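Local coordinates for putative retaining b-glycosidase (Saccharophagus degradans, PDB 5A95), which probably hydrolyses mixed-linkage beta-glucans as a retaining glycoside hydrolase of family 5, subfamily 26, with a specificity that depends on its quaternary structure, at residues T164-R169 with S211-I216; A182-L186 with V223-V227. The protein carries 1 engineered substitution. All coordinates share one frame; numbering follows the deposited sequence.

Contact 1: residues T164-R169 with S211-I216. With NA (sodium ion), chain L.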
loop_
_atom_site.group_PDB
_atom_site.type_symbol
_atom_site.label_atom_id
_atom_site.label_comp_id
_atom_site.label_asym_id
_atom_site.label_seq_id
_atom_site.Cartn_x
_atom_site.Cartn_y
_atom_site.Cartn_z
ATOM N N THR A 164 -8.608 -0.594 5.766
ATOM C CA THR A 164 -9.784 0.159 6.229
ATOM C C THR A 164 -10.987 -0.028 5.331
ATOM O O THR A 164 -12.093 -0.334 5.788
ATOM C CB THR A 164 -9.414 1.657 6.371
ATOM O OG1 THR A 164 -8.368 1.788 7.368
ATOM C CG2 THR A 164 -10.606 2.494 6.771
ATOM N N ARG A 165 -10.762 0.122 4.039
ATOM C CA ARG A 165 -11.816 -0.134 3.048
ATOM C C ARG A 165 -12.337 -1.566 3.191
ATOM O O ARG A 165 -13.545 -1.798 3.134
ATOM C CB ARG A 165 -11.277 0.039 1.628
ATOM C CG ARG A 165 -11.018 1.452 1.177
ATOM C CD ARG A 165 -10.645 1.424 -0.298
ATOM N NE ARG A 165 -10.182 2.696 -0.788
ATOM C CZ ARG A 165 -10.956 3.726 -1.072
ATOM N NH1 ARG A 165 -12.284 3.608 -1.018
ATOM N NH2 ARG A 165 -10.413 4.865 -1.476
ATOM N N ASP A 166 -11.429 -2.527 3.323
ATOM C CA ASP A 166 -11.838 -3.921 3.410
ATOM C C ASP A 166 -12.644 -4.219 4.665
ATOM O O ASP A 166 -13.616 -4.977 4.618
ATOM C CB ASP A 166 -10.638 -4.855 3.273
ATOM C CG ASP A 166 -11.008 -6.294 3.502
ATOM O OD1 ASP A 166 -11.618 -6.889 2.586
ATOM O OD2 ASP A 166 -10.733 -6.839 4.583
ATOM N N PHE A 167 -12.237 -3.633 5.784
ATOM C CA PHE A 167 -13.024 -3.717 6.996
ATOM C C PHE A 167 -14.458 -3.266 6.752
ATOM O O PHE A 167 -15.415 -3.996 7.037
ATOM C CB PHE A 167 -12.361 -2.948 8.145
ATOM C CG PHE A 167 -13.199 -2.832 9.385
ATOM C CD1 PHE A 167 -13.284 -3.876 10.277
ATOM C CD2 PHE A 167 -13.933 -1.672 9.643
ATOM C CE1 PHE A 167 -14.074 -3.770 11.397
ATOM C CE2 PHE A 167 -14.721 -1.563 10.773
ATOM C CZ PHE A 167 -14.784 -2.614 11.651
ATOM N N TRP A 168 -14.602 -2.075 6.181
ATOM C CA TRP A 168 -15.941 -1.551 5.978
ATOM C C TRP A 168 -16.715 -2.358 4.918
ATOM O O TRP A 168 -17.935 -2.545 5.056
ATOM C CB TRP A 168 -15.917 -0.047 5.684
ATOM C CG TRP A 168 -15.592 0.740 6.914
ATOM C CD1 TRP A 168 -14.496 1.533 7.123
ATOM C CD2 TRP A 168 -16.324 0.735 8.151
ATOM N NE1 TRP A 168 -14.528 2.038 8.388
ATOM C CE2 TRP A 168 -15.637 1.570 9.050
ATOM C CE3 TRP A 168 -17.504 0.091 8.581
ATOM C CZ2 TRP A 168 -16.072 1.779 10.339
ATOM C CZ3 TRP A 168 -17.915 0.296 9.866
ATOM C CH2 TRP A 168 -17.213 1.135 10.724
ATOM N N ARG A 169 -16.051 -2.846 3.875
ATOM C CA ARG A 169 -16.703 -3.714 2.900
ATOM C C ARG A 169 -17.267 -4.958 3.582
ATOM O O ARG A 169 -18.450 -5.329 3.378
ATOM C CB ARG A 169 -15.702 -4.078 1.786
ATOM C CG ARG A 169 -16.244 -4.992 0.693
ATOM C CD ARG A 169 -16.150 -6.492 1.063
ATOM N NE ARG A 169 -16.569 -7.334 -0.041
ATOM C CZ ARG A 169 -15.789 -7.679 -1.057
ATOM N NH1 ARG A 169 -14.542 -7.275 -1.108
ATOM N NH2 ARG A 169 -16.261 -8.450 -2.032
ATOM N N SER A 211 -15.277 8.619 -0.060
ATOM C CA SER A 211 -14.973 7.369 -0.737
ATOM C C SER A 211 -15.413 6.163 0.074
ATOM O O SER A 211 -16.000 5.219 -0.444
ATOM C CB SER A 211 -13.471 7.311 -1.049
ATOM O OG SER A 211 -13.122 6.167 -1.808
ATOM N N LEU A 212 -15.130 6.182 1.372
ATOM C CA LEU A 212 -15.592 5.125 2.250
ATOM C C LEU A 212 -17.140 5.069 2.276
ATOM O O LEU A 212 -17.730 3.993 2.224
ATOM C CB LEU A 212 -15.044 5.303 3.668
ATOM C CG LEU A 212 -13.517 5.139 3.820
ATOM C CD1 LEU A 212 -13.062 5.516 5.205
ATOM C CD2 LEU A 212 -13.084 3.737 3.494
ATOM N N ILE A 213 -17.779 6.228 2.407
ATOM C CA ILE A 213 -19.238 6.306 2.426
ATOM C C ILE A 213 -19.824 5.715 1.146
ATOM O O ILE A 213 -20.817 4.986 1.193
ATOM C CB ILE A 213 -19.703 7.753 2.653
ATOM C CG1 ILE A 213 -19.370 8.178 4.098
ATOM C CG2 ILE A 213 -21.204 7.868 2.408
ATOM C CD1 ILE A 213 -19.338 9.671 4.282
ATOM N N ASP A 214 -19.220 6.023 0.004
ATOM C CA ASP A 214 -19.769 5.490 -1.249
ATOM C C ASP A 214 -19.732 3.969 -1.287
ATOM O O ASP A 214 -20.675 3.349 -1.750
ATOM C CB ASP A 214 -19.035 6.102 -2.444
ATOM C CG ASP A 214 -19.394 7.551 -2.684
ATOM O OD1 ASP A 214 -20.431 8.008 -2.159
ATOM O OD2 ASP A 214 -18.640 8.253 -3.394
ATOM N N MET A 215 -18.636 3.361 -0.831
ATOM C CA MET A 215 -18.556 1.906 -0.769
ATOM C C MET A 215 -19.605 1.315 0.149
ATOM O O MET A 215 -20.206 0.295 -0.145
ATOM C CB MET A 215 -17.206 1.420 -0.200
ATOM C CG MET A 215 -15.999 1.544 -1.059
ATOM S SD MET A 215 -14.555 1.054 -0.082
ATOM C CE MET A 215 -14.817 -0.730 -0.023
ATOM N N ILE A 216 -19.782 1.954 1.304
ATOM C CA ILE A 216 -20.738 1.499 2.297
ATOM C C ILE A 216 -22.172 1.607 1.752
ATOM O O ILE A 216 -22.955 0.641 1.788
ATOM C CB ILE A 216 -20.563 2.283 3.597
ATOM C CG1 ILE A 216 -19.236 1.887 4.267
ATOM C CG2 ILE A 216 -21.725 2.054 4.553
ATOM C CD1 ILE A 216 -18.806 2.827 5.372
HETATM NA NA NA L . -18.869 -2.124 0.312
HETATM O O HOH W 1 -19.960 -4.473 1.223
#
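The guanidinium of Arg165 meets Ser211 and Met215 at its edge, while Ile216 CD1 and Leu212 CD2 approach the indole of Trp168 obliquely. CE2 of Phe167 lies off-centre over one face of that indole, Trp168 NE1 stands at the edge of the Phe167 ring, and the Tyr184 ring meets the indole with planes at about 30°. Arg165 grips a single oxygen end-on with two nitrogens: NH1 lies 2.8 Å and NH2 3.0 Å from Ser211 OG, which sits in the guanidinium plane. The longer bond is also the more bent, 140° at the hydrogen. A weak third bond runs from Arg165 NH1 to Met215 SD at 3.5 Å; two in-plane partners, one only weakly bound, favour this rotation of the group. The arginine chain runs extended from CG to NE and carries its head across to the other helix, with Met215 crossing it at about a right angle. Met215 bends at its last torsion (chi3 73°), which turns CE back to 3.9 Å from Arg169 CB. Between the helices, Leu212 CD2 packs 3.9 Å from Arg165 CG, and Ile216 CD1 reaches 4.1 Å from Trp168 CB. Beside Met215 a sodium ion is bound by Met215 O at 2.8 Å, by a water that donates to Arg169 O, and by Thr196 O of the second subunit. Arg169 NH1 bonds Tyr152 O of that subunit, so this edge of the helix pair belongs to the oligomer interface. The helices run in the same general direction, the axes of these short segments 9.8 Å apart and inclined at 28°, as expected of neighbouring outer helices in the (beta/alpha)8 barrel of family 5 glycosidases.

Contact 2: residues A182-L186 with V223-V227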
loop_
_atom_site.group_PDB
_atom_site.type_symbol
_atom_site.label_atom_id
_atom_site.label_comp_id
_atom_site.label_asym_id
_atom_site.label_seq_id
_atom_site.Cartn_x
_atom_site.Cartn_y
_atom_site.Cartn_z
ATOM N N ALA A 182 -26.195 0.221 14.147
ATOM C CA ALA A 182 -26.773 1.486 13.753
ATOM C C ALA A 182 -25.805 2.430 13.074
ATOM O O ALA A 182 -26.200 3.160 12.177
ATOM C CB ALA A 182 -27.421 2.163 14.939
ATOM N N VAL A 183 -24.563 2.491 13.553
ATOM C CA VAL A 183 -23.622 3.544 13.172
ATOM C C VAL A 183 -22.283 2.909 12.821
ATOM O O VAL A 183 -21.772 2.035 13.553
ATOM C CB VAL A 183 -23.430 4.536 14.341
ATOM C CG1 VAL A 183 -22.423 5.613 13.993
ATOM C CG2 VAL A 183 -24.748 5.160 14.761
ATOM N N TYR A 184 -21.739 3.330 11.682
ATOM C CA TYR A 184 -20.413 2.934 11.210
ATOM C C TYR A 184 -19.500 4.143 11.363
ATOM O O TYR A 184 -19.568 5.104 10.606
ATOM C CB TYR A 184 -20.445 2.476 9.750
ATOM C CG TYR A 184 -21.170 1.172 9.496
ATOM C CD1 TYR A 184 -21.631 0.373 10.522
ATOM C CD2 TYR A 184 -21.346 0.698 8.221
ATOM C CE1 TYR A 184 -22.270 -0.814 10.282
ATOM C CE2 TYR A 184 -22.007 -0.491 7.968
ATOM C CZ TYR A 184 -22.495 -1.241 9.007
ATOM O OH TYR A 184 -23.160 -2.432 8.839
ATOM N N GLU A 185 -18.676 4.093 12.417
ATOM C CA GLU A 185 -17.767 5.206 12.758
ATOM C C GLU A 185 -16.443 4.947 12.047
ATOM O O GLU A 185 -15.647 4.118 12.468
ATOM C CB GLU A 185 -17.633 5.328 14.247
ATOM C CG GLU A 185 -16.741 6.480 14.691
ATOM C CD GLU A 185 -16.842 6.751 16.181
ATOM O OE1 GLU A 185 -17.502 5.941 16.867
ATOM O OE2 GLU A 185 -16.239 7.744 16.662
ATOM N N LEU A 186 -16.244 5.662 10.956
ATOM C CA LEU A 186 -15.301 5.308 9.908
ATOM C C LEU A 186 -13.835 5.282 10.342
ATOM O O LEU A 186 -13.078 4.438 9.867
ATOM C CB LEU A 186 -15.447 6.267 8.726
ATOM C CG LEU A 186 -16.861 6.344 8.115
ATOM C CD1 LEU A 186 -16.846 7.276 6.898
ATOM C CD2 LEU A 186 -17.405 4.976 7.755
ATOM N N VAL A 223 -27.459 2.358 6.770
ATOM C CA VAL A 223 -26.552 2.592 7.886
ATOM C C VAL A 223 -26.267 4.089 8.048
ATOM O O VAL A 223 -26.435 4.879 7.089
ATOM C CB VAL A 223 -25.252 1.795 7.744
ATOM C CG1 VAL A 223 -25.521 0.310 7.615
ATOM C CG2 VAL A 223 -24.444 2.311 6.586
ATOM N N ILE A 224 -25.795 4.469 9.239
ATOM C CA ILE A 224 -25.403 5.840 9.511
ATOM C C ILE A 224 -23.877 5.940 9.612
ATOM O O ILE A 224 -23.276 5.524 10.596
ATOM C CB ILE A 224 -26.032 6.351 10.824
ATOM C CG1 ILE A 224 -27.567 6.272 10.772
ATOM C CG2 ILE A 224 -25.560 7.767 11.110
ATOM C CD1 ILE A 224 -28.206 6.411 12.147
ATOM N N PRO A 225 -23.220 6.520 8.597
ATOM C CA PRO A 225 -21.785 6.803 8.719
ATOM C C PRO A 225 -21.583 7.935 9.708
ATOM O O PRO A 225 -22.326 8.932 9.702
ATOM C CB PRO A 225 -21.376 7.240 7.283
ATOM C CG PRO A 225 -22.508 6.773 6.390
ATOM C CD PRO A 225 -23.729 6.943 7.279
ATOM N N LEU A 226 -20.511 7.829 10.486
ATOM C CA LEU A 226 -20.150 8.840 11.474
ATOM C C LEU A 226 -18.728 9.318 11.164
ATOM O O LEU A 226 -17.787 8.506 11.106
ATOM C CB LEU A 226 -20.223 8.256 12.881
ATOM C CG LEU A 226 -19.951 9.187 14.044
ATOM C CD1 LEU A 226 -21.029 10.214 14.200
ATOM C CD2 LEU A 226 -19.747 8.467 15.356
ATOM N N VAL A 227 -18.604 10.615 10.877
ATOM C CA VAL A 227 -17.382 11.241 10.357
ATOM C C VAL A 227 -16.798 12.169 11.419
ATOM O O VAL A 227 -17.522 12.878 12.096
ATOM C CB VAL A 227 -17.733 12.061 9.096
ATOM C CG1 VAL A 227 -16.570 12.926 8.627
ATOM C CG2 VAL A 227 -18.163 11.111 7.983
#
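Strands 182-185 and 224-227 pair in parallel, with four backbone hydrogen bonds running from Ile224 N to Ala182 O, Tyr184 N to Ile224 O, Leu226 N to Tyr184 O and Leu186 N to Leu226 O. They are neighbouring strands of the (beta/alpha)8 barrel, and the axes of these short segments are inclined at 38°. Tyr184 N to Ile224 O and Leu226 N to Tyr184 O are the shorter bonds, each 2.9 Å, and the CA-H groups of Val183 and Pro225 add contacts to Ile224 O and Tyr184 O. Pro225 has no N-H to give, but it sits where the ladder takes its bonds from the residues on either side. Val183, Glu185, Ile224 and Leu226 share one face of the sheet. There Val183 CG1, anti to its own nitrogen (chi1 178°), rests 3.6 Å from Leu226 CB. Tyr184 and Pro225 turn to the other face, toward the outer helices. Val223 CB lies off-centre over one face of the Tyr184 ring in a CH-pi contact, 4.2 Å from the centroid, while Val223 CG1 lies 3.6 Å from Tyr184 CE2. On the opposite face, OE1 of buried Glu185 forms a salt bridge with Arg103, and OE2 a hydrogen bond with Thr290. Glu185 and Leu226 run side by side in the same direction, and Leu226 CD2 stands 3.5 Å from Glu185 CD.

How the contacts relate
From the N terminus, helix 161-174 leads into strand 181-185, and helix 202-219 then leads into strand 224-227. Contact 1 closes a loop from the first helix to the second, and contact 2 closes one from the first strand to the second; since their segments alternate along the chain, the two loops cross. Two helices and the strands that follow them are thus joined twice, in the outer helical layer and in the sheet. The layers also meet directly: Trp168 NE1 lies 3.2 Å from Leu186 O, probably as a hydrogen bond, and Ile216 CG2 packs 3.4 Å from Val223 CG2.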